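Local coordinates for TATA-box-binding protein (Methanococcus jannaschii, PDB 2Z8U) that probably binds the TATA box promoter element close to the site of transcription initiation and so helps RNA polymerase transcribe archaeal genes, at residues Ile24-Leu30 and Ile63-Val69; Glu32-Leu37 and Glu90-Ile96; Ile15-Val20 and Cys71-Lys77; Ile84-Ile88 and Glu100-Ile104; Leu37-Glu41 and Leu50-Leu54. The contacts are given in a common frame with arbitrary orientation. Residue numbers count along the deposited sequence, not the author numbering.

Contact 1. Residues Ile24-Leu30 and Ile63-Val69; sequences IGDNIDL and IFRSGKV
This is a loop-against-turn contact near one end of the saddle, where the connection between strand 14-23 and helix 30-36 runs past the tight turn joining strands 59-63 and 68-72. Residues 63-69 are this turn and its strand ends: Phe64 to Gly67 make a type I turn closed by Gly67 N to Phe64 O (2.9 Å), Phe64 N bonds Lys68 O (2.9 Å), and Ser66 OG (chi1 p) accepts from Lys68 N at 3.1 Å, an ST turn. Residues 24-30 are irregular and meet the turn with Gly25 beside Gly67 (CA-CA 4.5 Å) and Ile28 beside Arg65 (CA-CA 4.6 Å). Two backbone hydrogen bonds fix this register, Ile24 N to Gly67 O and Ile28 N to Arg65 O, both 2.8 Å. Gly67 has positive phi (98°), and a CB would collide with Gly25 O, which instead takes a CA-H...O contact from Gly67 CA at 3.4 Å. Beneath, Ile24 CG2 meets Val69 CG2 (3.7 Å) and Leu30, in the m,t rotamer, brings CD2 to Ile63 CG2 (3.9 Å). Outside, the Arg65 guanidinium turns one face to Ile28 O and Leu30 CG; a water bridges Asp29 OD1 (2.8 Å) and, weakly, Arg65 NH2 (2.6 Å). Asp29 caps helix 30-36 through Glu32 N. The arrangement is that of a hairpin turn pinned by the strand-to-helix loop within the first repeat of the TBP fold.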
# COMPACT_ATOMS: atom_id res chain seq x y z
N ILE B 24 -29.38 -25.74 -9.94
CA ILE B 24 -30.20 -26.80 -10.53
C ILE B 24 -30.57 -27.95 -9.55
O ILE B 24 -31.27 -28.89 -9.92
CB ILE B 24 -29.56 -27.36 -11.88
CG1 ILE B 24 -28.29 -28.19 -11.62
CG2 ILE B 24 -29.37 -26.19 -12.90
CD1 ILE B 24 -27.73 -28.88 -12.88
N GLY B 25 -30.08 -27.87 -8.32
CA GLY B 25 -30.29 -28.93 -7.33
C GLY B 25 -29.47 -28.64 -6.10
O GLY B 25 -29.00 -27.52 -5.95
N ASP B 26 -29.28 -29.63 -5.22
CA ASP B 26 -28.78 -29.41 -3.85
C ASP B 26 -27.47 -30.10 -3.44
O ASP B 26 -26.77 -29.62 -2.52
CB ASP B 26 -29.85 -29.84 -2.82
CG ASP B 26 -31.18 -29.07 -2.97
OD1 ASP B 26 -31.18 -27.82 -3.10
OD2 ASP B 26 -32.24 -29.75 -2.92
N ASN B 27 -27.18 -31.25 -4.03
CA ASN B 27 -26.07 -32.10 -3.60
C ASN B 27 -25.87 -33.08 -4.75
O ASN B 27 -26.10 -34.28 -4.61
CB ASN B 27 -26.41 -32.79 -2.26
CG ASN B 27 -25.36 -33.82 -1.82
OD1 ASN B 27 -24.16 -33.70 -2.09
ND2 ASN B 27 -25.83 -34.85 -1.11
N ILE B 28 -25.43 -32.52 -5.87
CA ILE B 28 -25.41 -33.18 -7.17
C ILE B 28 -24.21 -34.12 -7.25
O ILE B 28 -23.09 -33.74 -6.93
CB ILE B 28 -25.30 -32.14 -8.33
CG1 ILE B 28 -26.26 -30.94 -8.14
CG2 ILE B 28 -25.45 -32.83 -9.71
CD1 ILE B 28 -27.55 -30.96 -8.97
N ASP B 29 -24.47 -35.36 -7.66
CA ASP B 29 -23.41 -36.36 -7.78
C ASP B 29 -22.73 -36.12 -9.11
O ASP B 29 -23.20 -36.58 -10.14
CB ASP B 29 -24.05 -37.75 -7.69
CG ASP B 29 -23.07 -38.90 -7.85
OD1 ASP B 29 -21.91 -38.73 -8.29
OD2 ASP B 29 -23.51 -40.02 -7.51
N LEU B 30 -21.60 -35.40 -9.10
CA LEU B 30 -20.90 -35.06 -10.36
C LEU B 30 -20.28 -36.25 -11.11
O LEU B 30 -20.14 -36.20 -12.34
CB LEU B 30 -19.84 -33.98 -10.10
CG LEU B 30 -20.41 -32.64 -9.59
CD1 LEU B 30 -19.29 -31.66 -9.35
CD2 LEU B 30 -21.45 -32.06 -10.57
N ILE B 63 -20.62 -26.95 -13.56
CA ILE B 63 -21.59 -27.46 -12.59
C ILE B 63 -20.90 -27.87 -11.29
O ILE B 63 -19.95 -28.65 -11.32
CB ILE B 63 -22.36 -28.69 -13.15
CG1 ILE B 63 -22.92 -28.40 -14.55
CG2 ILE B 63 -23.44 -29.12 -12.14
CD1 ILE B 63 -23.62 -29.57 -15.21
N PHE B 64 -21.42 -27.39 -10.16
CA PHE B 64 -20.87 -27.74 -8.85
C PHE B 64 -21.76 -28.73 -8.09
O PHE B 64 -22.96 -28.82 -8.36
CB PHE B 64 -20.66 -26.46 -8.03
CG PHE B 64 -19.52 -25.60 -8.53
CD1 PHE B 64 -18.19 -25.95 -8.25
CD2 PHE B 64 -19.77 -24.45 -9.26
CE1 PHE B 64 -17.13 -25.16 -8.70
CE2 PHE B 64 -18.71 -23.64 -9.70
CZ PHE B 64 -17.39 -24.00 -9.42
N ARG B 65 -21.18 -29.45 -7.12
CA ARG B 65 -21.92 -30.33 -6.22
C ARG B 65 -23.05 -29.58 -5.46
O ARG B 65 -24.10 -30.14 -5.20
CB ARG B 65 -20.94 -31.00 -5.22
CG ARG B 65 -21.53 -32.11 -4.34
CD ARG B 65 -20.42 -33.07 -3.80
NE ARG B 65 -19.60 -33.61 -4.91
CZ ARG B 65 -19.92 -34.66 -5.68
NH1 ARG B 65 -21.03 -35.36 -5.47
NH2 ARG B 65 -19.11 -35.02 -6.67
N SER B 66 -22.82 -28.31 -5.13
CA SER B 66 -23.86 -27.44 -4.52
C SER B 66 -25.11 -27.26 -5.39
O SER B 66 -26.15 -26.82 -4.90
CB SER B 66 -23.28 -26.05 -4.25
OG SER B 66 -23.04 -25.38 -5.49
N GLY B 67 -25.00 -27.57 -6.67
CA GLY B 67 -26.09 -27.32 -7.61
C GLY B 67 -25.91 -26.03 -8.38
O GLY B 67 -26.64 -25.79 -9.35
N LYS B 68 -24.95 -25.20 -7.96
CA LYS B 68 -24.59 -23.97 -8.70
C LYS B 68 -24.10 -24.29 -10.10
O LYS B 68 -23.29 -25.21 -10.29
CB LYS B 68 -23.51 -23.17 -7.98
CG LYS B 68 -23.03 -21.93 -8.76
CD LYS B 68 -21.96 -21.21 -7.96
CE LYS B 68 -21.59 -19.89 -8.58
NZ LYS B 68 -20.45 -19.30 -7.81
N VAL B 69 -24.59 -23.52 -11.07
CA VAL B 69 -24.21 -23.64 -12.46
C VAL B 69 -23.82 -22.23 -12.96
O VAL B 69 -24.52 -21.23 -12.68
CB VAL B 69 -25.37 -24.24 -13.32
CG1 VAL B 69 -25.02 -24.24 -14.83
CG2 VAL B 69 -25.73 -25.67 -12.87
O HOH W 1 -19.88 -37.50 -6.78

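Contact 2. Residues Glu32-Leu37 and Glu90-Ile96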
# COMPACT_ATOMS: atom_id res chain seq x y z
N GLU B 32 -21.78 -39.17 -11.54
CA GLU B 32 -22.88 -39.63 -12.36
C GLU B 32 -23.23 -38.65 -13.48
O GLU B 32 -23.59 -39.07 -14.57
CB GLU B 32 -24.12 -39.93 -11.51
CG GLU B 32 -23.98 -41.24 -10.73
CD GLU B 32 -25.29 -41.70 -10.12
OE1 GLU B 32 -26.29 -40.96 -10.21
OE2 GLU B 32 -25.31 -42.81 -9.55
N VAL B 33 -23.11 -37.34 -13.22
CA VAL B 33 -23.29 -36.32 -14.29
C VAL B 33 -22.26 -36.58 -15.40
O VAL B 33 -22.59 -36.61 -16.59
CB VAL B 33 -23.19 -34.88 -13.71
CG1 VAL B 33 -23.27 -33.83 -14.81
CG2 VAL B 33 -24.29 -34.63 -12.69
N ALA B 34 -21.01 -36.82 -15.01
CA ALA B 34 -19.98 -37.11 -16.01
C ALA B 34 -20.24 -38.40 -16.79
O ALA B 34 -19.84 -38.52 -17.96
CB ALA B 34 -18.60 -37.14 -15.35
N MET B 35 -20.93 -39.36 -16.17
CA MET B 35 -21.31 -40.59 -16.88
C MET B 35 -22.32 -40.36 -18.01
O MET B 35 -22.41 -41.16 -18.93
CB MET B 35 -21.90 -41.61 -15.93
CG MET B 35 -20.89 -42.20 -14.98
SD MET B 35 -21.73 -43.35 -13.89
CE MET B 35 -20.38 -43.99 -12.97
N ILE B 36 -23.07 -39.28 -17.94
CA ILE B 36 -24.11 -39.12 -18.96
C ILE B 36 -23.93 -37.93 -19.88
O ILE B 36 -24.34 -38.00 -21.04
CB ILE B 36 -25.53 -39.17 -18.37
CG1 ILE B 36 -25.70 -38.09 -17.33
CG2 ILE B 36 -25.86 -40.61 -17.86
CD1 ILE B 36 -27.08 -37.97 -16.74
N LEU B 37 -23.35 -36.85 -19.39
CA LEU B 37 -23.07 -35.73 -20.29
C LEU B 37 -21.91 -36.03 -21.22
O LEU B 37 -20.82 -36.38 -20.77
CB LEU B 37 -22.79 -34.44 -19.53
CG LEU B 37 -23.89 -33.92 -18.61
CD1 LEU B 37 -23.48 -32.55 -18.08
CD2 LEU B 37 -25.23 -33.85 -19.34
N GLU B 90 -31.56 -34.22 -19.36
CA GLU B 90 -30.71 -35.42 -19.36
C GLU B 90 -30.47 -35.94 -17.96
O GLU B 90 -30.59 -37.14 -17.71
CB GLU B 90 -29.35 -35.13 -19.99
CG GLU B 90 -29.38 -34.87 -21.47
CD GLU B 90 -27.98 -34.61 -21.95
OE1 GLU B 90 -27.17 -35.55 -21.95
OE2 GLU B 90 -27.68 -33.46 -22.28
N LEU B 91 -30.13 -35.04 -17.04
CA LEU B 91 -29.90 -35.44 -15.65
C LEU B 91 -31.18 -35.99 -15.01
O LEU B 91 -31.14 -37.04 -14.34
CB LEU B 91 -29.31 -34.28 -14.81
CG LEU B 91 -28.08 -33.54 -15.38
CD1 LEU B 91 -27.59 -32.53 -14.32
CD2 LEU B 91 -26.95 -34.43 -15.87
N LYS B 92 -32.32 -35.33 -15.24
CA LYS B 92 -33.60 -35.85 -14.77
C LYS B 92 -33.88 -37.25 -15.34
O LYS B 92 -34.27 -38.16 -14.61
CB LYS B 92 -34.78 -34.91 -15.10
CG LYS B 92 -36.15 -35.55 -14.89
CD LYS B 92 -37.31 -34.58 -15.12
CE LYS B 92 -38.66 -35.28 -14.88
NZ LYS B 92 -39.78 -34.59 -15.59
N ASP B 93 -33.67 -37.41 -16.65
CA ASP B 93 -33.88 -38.69 -17.33
C ASP B 93 -32.97 -39.76 -16.72
O ASP B 93 -33.38 -40.92 -16.57
CB ASP B 93 -33.62 -38.55 -18.83
CG ASP B 93 -34.76 -37.89 -19.56
OD1 ASP B 93 -35.83 -37.67 -18.93
OD2 ASP B 93 -34.59 -37.55 -20.76
N ALA B 94 -31.74 -39.36 -16.38
CA ALA B 94 -30.77 -40.24 -15.73
C ALA B 94 -31.13 -40.63 -14.30
O ALA B 94 -30.52 -41.53 -13.75
CB ALA B 94 -29.37 -39.65 -15.79
N GLY B 95 -32.13 -39.98 -13.72
CA GLY B 95 -32.53 -40.28 -12.35
C GLY B 95 -31.80 -39.40 -11.35
O GLY B 95 -31.82 -39.68 -10.15
N ILE B 96 -31.15 -38.35 -11.84
CA ILE B 96 -30.46 -37.41 -10.95
C ILE B 96 -31.43 -36.33 -10.53
O ILE B 96 -32.12 -35.73 -11.36
CB ILE B 96 -29.18 -36.79 -11.61
CG1 ILE B 96 -28.10 -37.87 -11.75
CG2 ILE B 96 -28.64 -35.67 -10.74
CD1 ILE B 96 -27.19 -37.76 -12.98
O HOH W 2 -25.00 -36.51 -23.68
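Two helices of the first TBP repeat, 30-36 and 77-94, meet here on the side of the sheet that carries the helices; the axes of segments 32-36 and 90-94 approach to 10.3 Å at 108°. No direct hydrogen bond joins them; the interface is made of branched aliphatic side chains. Leu91, with chi1 m and chi2 t, sends CD2 into a pocket formed by Val33 CG1 (3.9 Å), Ile36 CD1 (3.6 Å) and Leu37 CD2 (3.9 Å). Ile36 adopts the p,t rotamer, which extends CD1 across to the second helix, where it also lies 3.8 Å from Ile96 CD1. Val33, with chi1 t, additionally approaches Ile96, CG2 to CD1 at 4.3 Å. Ile96 can reach back because helix 77-94 ends in a Schellman motif: Gly95 has positive phi (91°), Gly95 N bonds Lys92 O at 2.9 Å and Ile96 N bonds Leu91 O at 2.8 Å, which turns the chain so that the Ile96 side chain points at helix 30-36. The flanks are more polar. The aliphatic Ile96 CG1 lies 3.9 Å from Glu32 OE1, and at the other margin a water donates to both Ile36 O (3.1 Å) and Glu90 OE1 (2.9 Å).

Contact 3. Residues Ile15-Val20 and Cys71-Lys77; sequences IVNVVV and CTGAKSK
Strand 14-23 pairs antiparallel with strand 68-72 near the centre of the molecule, and residues 73-77 lead on from there to helix 77-94. The regular part is the hydrogen-bonded pair Val20-Cys71 (CA-CA 5.3 Å), with Val20 N to Cys71 O at 3.0 Å and Cys71 N to Val20 O at 2.9 Å. Val20 (chi1 m) and Cys71 (chi1 t) lie on the same face, Val20 CG2 to Cys71 CB 3.7 Å, beneath helix 77-94. Gly73 has positive phi (105°), and beyond it Ala74 O accepts from Val18 N at 2.9 Å. Two waters lie in between. The first donates to Val18 O (2.8 Å) and Cys71 O (3.1 Å) and accepts from Ala74 N (3.0 Å); the second donates to Val18 O (3.1 Å), accepts from Gly73 N (2.7 Å) and lies 2.6 Å from Thr72 OG1. Asn17 CA makes a CA-H...O contact to Ala74 O (3.2 Å). Val18 (chi1 m) packs CG2 on Ala74 CB at 4.1 Å. On its other edge strand 14-23 bonds to strand 105-114, with Val16 and Asn17 forming a classic beta bulge opposite Val110. Ser76 (chi1 p) is the N-cap of helix 77-94, OG accepting from Glu79 N. The chemistry implies that two waters satisfy Gly73 N, Ala74 N and Val18 O between the direct bonds at Val20-Cys71 and Val18-Ala74.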
# COMPACT_ATOMS: atom_id res chain seq x y z
N ILE B 15 -26.18 -6.94 -27.87
CA ILE B 15 -25.65 -7.88 -26.88
C ILE B 15 -25.01 -9.02 -27.67
O ILE B 15 -25.62 -9.57 -28.61
CB ILE B 15 -26.76 -8.40 -25.94
CG1 ILE B 15 -27.48 -7.22 -25.25
CG2 ILE B 15 -26.21 -9.45 -24.96
CD1 ILE B 15 -26.59 -6.36 -24.40
N VAL B 16 -23.76 -9.31 -27.35
CA VAL B 16 -23.01 -10.29 -28.12
C VAL B 16 -22.91 -11.58 -27.33
O VAL B 16 -22.99 -12.66 -27.89
CB VAL B 16 -21.64 -9.75 -28.59
CG1 VAL B 16 -20.76 -10.88 -29.11
CG2 VAL B 16 -21.83 -8.71 -29.71
N ASN B 17 -22.77 -11.46 -26.02
CA ASN B 17 -22.80 -12.63 -25.18
C ASN B 17 -23.35 -12.35 -23.80
O ASN B 17 -23.41 -11.21 -23.37
CB ASN B 17 -21.44 -13.38 -25.18
CG ASN B 17 -20.47 -12.93 -24.08
OD1 ASN B 17 -19.29 -12.69 -24.35
ND2 ASN B 17 -20.92 -12.89 -22.84
N VAL B 18 -23.75 -13.40 -23.09
CA VAL B 18 -24.15 -13.24 -21.70
C VAL B 18 -23.46 -14.32 -20.87
O VAL B 18 -23.07 -15.35 -21.42
CB VAL B 18 -25.67 -13.33 -21.50
CG1 VAL B 18 -26.42 -12.28 -22.32
CG2 VAL B 18 -26.22 -14.75 -21.82
N VAL B 19 -23.23 -14.04 -19.58
CA VAL B 19 -22.82 -15.07 -18.62
C VAL B 19 -23.99 -15.17 -17.64
O VAL B 19 -24.47 -14.15 -17.16
CB VAL B 19 -21.49 -14.68 -17.90
CG1 VAL B 19 -21.13 -15.70 -16.78
CG2 VAL B 19 -20.34 -14.54 -18.92
N VAL B 20 -24.49 -16.37 -17.40
CA VAL B 20 -25.61 -16.55 -16.47
C VAL B 20 -25.25 -17.55 -15.37
O VAL B 20 -24.35 -18.39 -15.54
CB VAL B 20 -26.89 -17.03 -17.20
CG1 VAL B 20 -27.31 -16.05 -18.32
CG2 VAL B 20 -26.73 -18.48 -17.75
N CYS B 71 -22.70 -20.44 -16.76
CA CYS B 71 -22.83 -20.76 -18.17
C CYS B 71 -22.39 -19.57 -19.01
O CYS B 71 -22.84 -18.45 -18.80
CB CYS B 71 -24.28 -21.17 -18.51
SG CYS B 71 -24.67 -21.29 -20.27
N THR B 72 -21.49 -19.86 -19.96
CA THR B 72 -20.88 -18.86 -20.82
C THR B 72 -21.14 -19.24 -22.28
O THR B 72 -21.44 -20.39 -22.58
CB THR B 72 -19.34 -18.81 -20.54
OG1 THR B 72 -18.76 -17.71 -21.24
CG2 THR B 72 -18.67 -20.09 -20.97
N GLY B 73 -21.06 -18.26 -23.17
CA GLY B 73 -21.09 -18.52 -24.60
C GLY B 73 -22.40 -18.17 -25.28
O GLY B 73 -22.42 -17.93 -26.50
N ALA B 74 -23.49 -18.16 -24.52
CA ALA B 74 -24.81 -17.87 -25.08
C ALA B 74 -24.91 -16.41 -25.56
O ALA B 74 -24.27 -15.52 -25.00
CB ALA B 74 -25.89 -18.16 -24.07
N LYS B 75 -25.71 -16.20 -26.59
CA LYS B 75 -25.92 -14.88 -27.18
C LYS B 75 -26.90 -14.07 -26.33
O LYS B 75 -26.90 -12.85 -26.38
CB LYS B 75 -26.45 -15.00 -28.63
CG LYS B 75 -25.51 -15.65 -29.65
CD LYS B 75 -26.07 -15.48 -31.09
CE LYS B 75 -25.29 -16.30 -32.11
NZ LYS B 75 -25.58 -15.89 -33.52
N SER B 76 -27.73 -14.78 -25.56
CA SER B 76 -28.81 -14.18 -24.76
C SER B 76 -29.10 -15.05 -23.54
O SER B 76 -28.77 -16.25 -23.53
CB SER B 76 -30.11 -14.06 -25.59
OG SER B 76 -30.63 -15.36 -25.84
N LYS B 77 -29.75 -14.46 -22.54
CA LYS B 77 -30.26 -15.20 -21.38
C LYS B 77 -31.15 -16.36 -21.80
O LYS B 77 -31.05 -17.44 -21.23
CB LYS B 77 -31.05 -14.26 -20.44
CG LYS B 77 -31.58 -14.94 -19.18
CD LYS B 77 -32.49 -14.00 -18.43
CE LYS B 77 -33.52 -14.73 -17.60
NZ LYS B 77 -34.50 -13.75 -17.04
O HOH W 3 -24.04 -18.01 -21.61
O HOH W 4 -20.17 -15.86 -22.43

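Contact 4. Residues Ile84-Ile88 and Glu100-Ile104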
# COMPACT_ATOMS: atom_id res chain seq x y z
N ILE B 84 -29.42 -24.84 -20.70
CA ILE B 84 -29.45 -25.37 -19.31
C ILE B 84 -30.60 -26.37 -19.16
O ILE B 84 -30.41 -27.45 -18.63
CB ILE B 84 -29.51 -24.23 -18.25
CG1 ILE B 84 -28.17 -23.49 -18.21
CG2 ILE B 84 -29.84 -24.82 -16.82
CD1 ILE B 84 -28.20 -22.06 -17.52
N LYS B 85 -31.79 -26.03 -19.66
CA LYS B 85 -32.91 -26.97 -19.53
C LYS B 85 -32.69 -28.32 -20.27
O LYS B 85 -33.22 -29.35 -19.86
CB LYS B 85 -34.24 -26.30 -19.85
CG LYS B 85 -34.76 -25.44 -18.67
CD LYS B 85 -35.75 -24.37 -19.07
CE LYS B 85 -36.48 -23.76 -17.81
NZ LYS B 85 -35.65 -22.93 -16.80
N LYS B 86 -31.92 -28.30 -21.35
CA LYS B 86 -31.58 -29.52 -22.09
C LYS B 86 -30.72 -30.44 -21.25
O LYS B 86 -30.93 -31.67 -21.19
CB LYS B 86 -30.84 -29.14 -23.38
CG LYS B 86 -31.78 -28.69 -24.50
CD LYS B 86 -31.03 -28.36 -25.78
CE LYS B 86 -31.98 -27.68 -26.79
NZ LYS B 86 -31.25 -27.32 -28.04
N ILE B 87 -29.73 -29.83 -20.60
CA ILE B 87 -28.86 -30.55 -19.64
C ILE B 87 -29.67 -31.09 -18.46
O ILE B 87 -29.48 -32.26 -18.08
CB ILE B 87 -27.69 -29.64 -19.18
CG1 ILE B 87 -26.83 -29.21 -20.40
CG2 ILE B 87 -26.87 -30.30 -18.06
CD1 ILE B 87 -25.97 -30.29 -21.02
N ILE B 88 -30.54 -30.25 -17.88
CA ILE B 88 -31.45 -30.66 -16.79
C ILE B 88 -32.28 -31.90 -17.17
O ILE B 88 -32.38 -32.87 -16.40
CB ILE B 88 -32.36 -29.45 -16.35
CG1 ILE B 88 -31.50 -28.40 -15.61
CG2 ILE B 88 -33.58 -29.93 -15.50
CD1 ILE B 88 -32.25 -27.15 -15.19
N GLU B 100 -36.44 -28.54 -12.09
CA GLU B 100 -36.79 -28.44 -13.52
C GLU B 100 -37.09 -27.03 -14.00
O GLU B 100 -37.06 -26.76 -15.21
CB GLU B 100 -37.99 -29.32 -13.84
CG GLU B 100 -37.64 -30.78 -13.94
CD GLU B 100 -38.74 -31.56 -14.57
OE1 GLU B 100 -38.96 -31.38 -15.80
OE2 GLU B 100 -39.40 -32.33 -13.84
N ASN B 101 -37.40 -26.14 -13.05
CA ASN B 101 -37.75 -24.76 -13.36
C ASN B 101 -36.84 -23.70 -12.74
O ASN B 101 -37.36 -22.78 -12.08
CB ASN B 101 -39.20 -24.49 -12.95
CG ASN B 101 -39.46 -24.77 -11.46
OD1 ASN B 101 -38.75 -25.56 -10.81
ND2 ASN B 101 -40.51 -24.12 -10.91
N PRO B 102 -35.51 -23.76 -13.01
CA PRO B 102 -34.62 -22.83 -12.30
C PRO B 102 -34.70 -21.43 -12.89
O PRO B 102 -34.96 -21.27 -14.08
CB PRO B 102 -33.23 -23.45 -12.53
CG PRO B 102 -33.31 -24.10 -13.86
CD PRO B 102 -34.75 -24.61 -13.96
N GLU B 103 -34.50 -20.41 -12.05
CA GLU B 103 -34.43 -19.04 -12.55
C GLU B 103 -33.01 -18.72 -13.01
O GLU B 103 -32.04 -18.93 -12.28
CB GLU B 103 -34.93 -18.06 -11.48
CG GLU B 103 -34.75 -16.64 -11.88
CD GLU B 103 -35.23 -15.68 -10.83
OE1 GLU B 103 -35.62 -16.14 -9.74
OE2 GLU B 103 -35.20 -14.46 -11.10
N ILE B 104 -32.88 -18.28 -14.26
CA ILE B 104 -31.59 -17.97 -14.83
C ILE B 104 -31.25 -16.49 -14.56
O ILE B 104 -32.03 -15.61 -14.94
CB ILE B 104 -31.60 -18.25 -16.35
CG1 ILE B 104 -32.09 -19.68 -16.66
CG2 ILE B 104 -30.24 -17.92 -16.99
CD1 ILE B 104 -31.38 -20.81 -15.95
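Ile84 directs CD1 toward the far end of residues 100-104 and meets Ile104 CD1 at 3.8 Å; both side chains also pack on Val20 of strand 14-23. The CA-to-CB bond of Lys85 points sideways to residues 100-104, but the long chain extends over the loop. Lys85 CE comes within 4.0 Å of Glu100 O and Lys85 NZ within 3.4 Å of Pro102 CD, while the ammonium group forms a salt bridge with Glu81 on its own helix. In the two-repeat TBP fold this loop carries the chain from the long helix of the first repeat, 77-94, to the first strand of the second, 105-114, and here it lies back along the helix it has just left. A turn after Ile84, joined to it by Ile88 N to Ile84 O (2.9 Å), Ile88 places CD1 3.5 Å from Pro102 CG and CG2 4.1 Å from Glu100 CA. The CA-to-CB bond of Glu100 points away, and its carboxylate forms a salt bridge with Lys92.

Contact 5. Residues Leu37-Glu41 and Leu50-Leu54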
# COMPACT_ATOMS: atom_id res chain seq x y z
N LEU B 37 -23.35 -36.85 -19.39
CA LEU B 37 -23.07 -35.73 -20.29
C LEU B 37 -21.91 -36.03 -21.22
O LEU B 37 -20.82 -36.38 -20.77
CB LEU B 37 -22.79 -34.44 -19.53
CG LEU B 37 -23.89 -33.92 -18.61
CD1 LEU B 37 -23.48 -32.55 -18.08
CD2 LEU B 37 -25.23 -33.85 -19.34
N GLU B 38 -22.16 -35.90 -22.52
CA GLU B 38 -21.08 -35.95 -23.49
C GLU B 38 -20.29 -34.64 -23.41
O GLU B 38 -20.86 -33.59 -23.11
CB GLU B 38 -21.64 -36.15 -24.90
CG GLU B 38 -22.24 -37.54 -25.15
CD GLU B 38 -21.20 -38.66 -25.29
OE1 GLU B 38 -20.17 -38.45 -25.98
OE2 GLU B 38 -21.43 -39.75 -24.71
N ASN B 39 -18.97 -34.71 -23.63
CA ASN B 39 -18.11 -33.53 -23.61
C ASN B 39 -17.84 -33.01 -22.20
O ASN B 39 -17.57 -31.81 -22.03
CB ASN B 39 -18.72 -32.39 -24.45
CG ASN B 39 -18.93 -32.76 -25.91
OD1 ASN B 39 -19.82 -32.22 -26.57
ND2 ASN B 39 -18.11 -33.67 -26.42
N ALA B 40 -17.94 -33.89 -21.20
CA ALA B 40 -17.81 -33.48 -19.79
C ALA B 40 -16.39 -33.69 -19.32
O ALA B 40 -15.80 -34.76 -19.55
CB ALA B 40 -18.78 -34.26 -18.90
N GLU B 41 -15.84 -32.66 -18.70
CA GLU B 41 -14.52 -32.73 -18.07
C GLU B 41 -14.70 -32.66 -16.56
O GLU B 41 -15.24 -31.66 -16.05
CB GLU B 41 -13.65 -31.57 -18.57
CG GLU B 41 -12.21 -31.59 -18.08
CD GLU B 41 -11.39 -30.37 -18.51
OE1 GLU B 41 -11.94 -29.46 -19.18
OE2 GLU B 41 -10.18 -30.32 -18.18
N LEU B 50 -17.59 -29.52 -12.49
CA LEU B 50 -17.64 -30.28 -13.74
C LEU B 50 -17.89 -29.33 -14.89
O LEU B 50 -18.77 -28.47 -14.81
CB LEU B 50 -18.74 -31.36 -13.69
CG LEU B 50 -19.00 -32.19 -14.95
CD1 LEU B 50 -19.45 -33.58 -14.56
CD2 LEU B 50 -19.99 -31.53 -15.92
N VAL B 51 -17.15 -29.53 -15.99
CA VAL B 51 -17.29 -28.68 -17.18
C VAL B 51 -17.93 -29.45 -18.33
O VAL B 51 -17.50 -30.54 -18.65
CB VAL B 51 -15.91 -28.11 -17.65
CG1 VAL B 51 -16.07 -27.25 -18.90
CG2 VAL B 51 -15.25 -27.32 -16.53
N CYS B 52 -18.99 -28.88 -18.91
CA CYS B 52 -19.64 -29.44 -20.08
C CYS B 52 -19.65 -28.40 -21.20
O CYS B 52 -20.18 -27.30 -21.04
CB CYS B 52 -21.08 -29.88 -19.78
SG CYS B 52 -21.91 -30.60 -21.28
N ARG B 53 -19.07 -28.76 -22.34
CA ARG B 53 -18.96 -27.85 -23.48
C ARG B 53 -19.85 -28.31 -24.61
O ARG B 53 -19.59 -29.32 -25.25
CB ARG B 53 -17.51 -27.72 -23.94
CG ARG B 53 -16.74 -26.64 -23.21
CD ARG B 53 -15.32 -26.56 -23.71
NE ARG B 53 -14.38 -27.15 -22.75
CZ ARG B 53 -13.67 -26.45 -21.88
NH1 ARG B 53 -13.77 -25.12 -21.86
NH2 ARG B 53 -12.84 -27.07 -21.04
N LEU B 54 -20.93 -27.56 -24.83
CA LEU B 54 -21.90 -27.85 -25.89
C LEU B 54 -21.46 -27.27 -27.22
O LEU B 54 -20.87 -26.19 -27.28
CB LEU B 54 -23.29 -27.35 -25.52
CG LEU B 54 -23.94 -28.10 -24.35
CD1 LEU B 54 -25.25 -27.45 -23.93
CD2 LEU B 54 -24.15 -29.56 -24.72
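Leu37 CD1 sits at the apolar centre, 4.0 Å from Cys52 CB and 4.2 Å from Leu50 CD2, just ahead of the beta hairpin of strands 40-41 and 50-54, which forms one edge of the saddle-shaped TBP sheet within this chain. Ala40 CB adds a further contact to Leu50 CD2 (4.2 Å), and helix 77-94 packs against Leu37 and Cys52 from the same side. Ala40 and Cys52 form a non-hydrogen-bonded pair, with Ala40 CA 3.2 Å from Val51 O in a CA-H...O contact. Glu41 and Val51 form the hydrogen-bonded pair next to it: Glu41 N to Val51 O is 2.7 Å and Val51 N to Glu41 O is 2.9 Å. A weaker bond, Arg53 N to Asn39 O at 3.4 Å, continues the pairing. On the opposite face from Cys52, where Val51 packs on Met127 of the second subunit, Arg53 also pairs with Asp123 of that subunit; within the hairpin Arg53 NH2 makes a salt bridge, its hydrogen bond weak, to Glu41 OE1 at 3.2 Å.

All five contacts lie in the first repeat or, for residues 100-104, the linker that follows it. Contacts 3 and 5 pair strands of one sheet and rely on backbone hydrogen bonds; contact 3 lies near the molecule's centre, contact 5 at the sheet's outer edge. Both touch the second subunit, which contact 1 reaches through Lys68. Contacts 2 and 4 share helix 77-94, lack a clear direct hydrogen bond and depend on aliphatic packing, with the Lys92-Glu100 salt bridge between them. Contact 1 mixes both chemistries. The buried interior is continuous: Leu37, shared by contacts 2 and 5, touches Ile63 of contact 1 and Ile87 of contact 4, while Ile84 joins contact 4 to Val20 of contact 3.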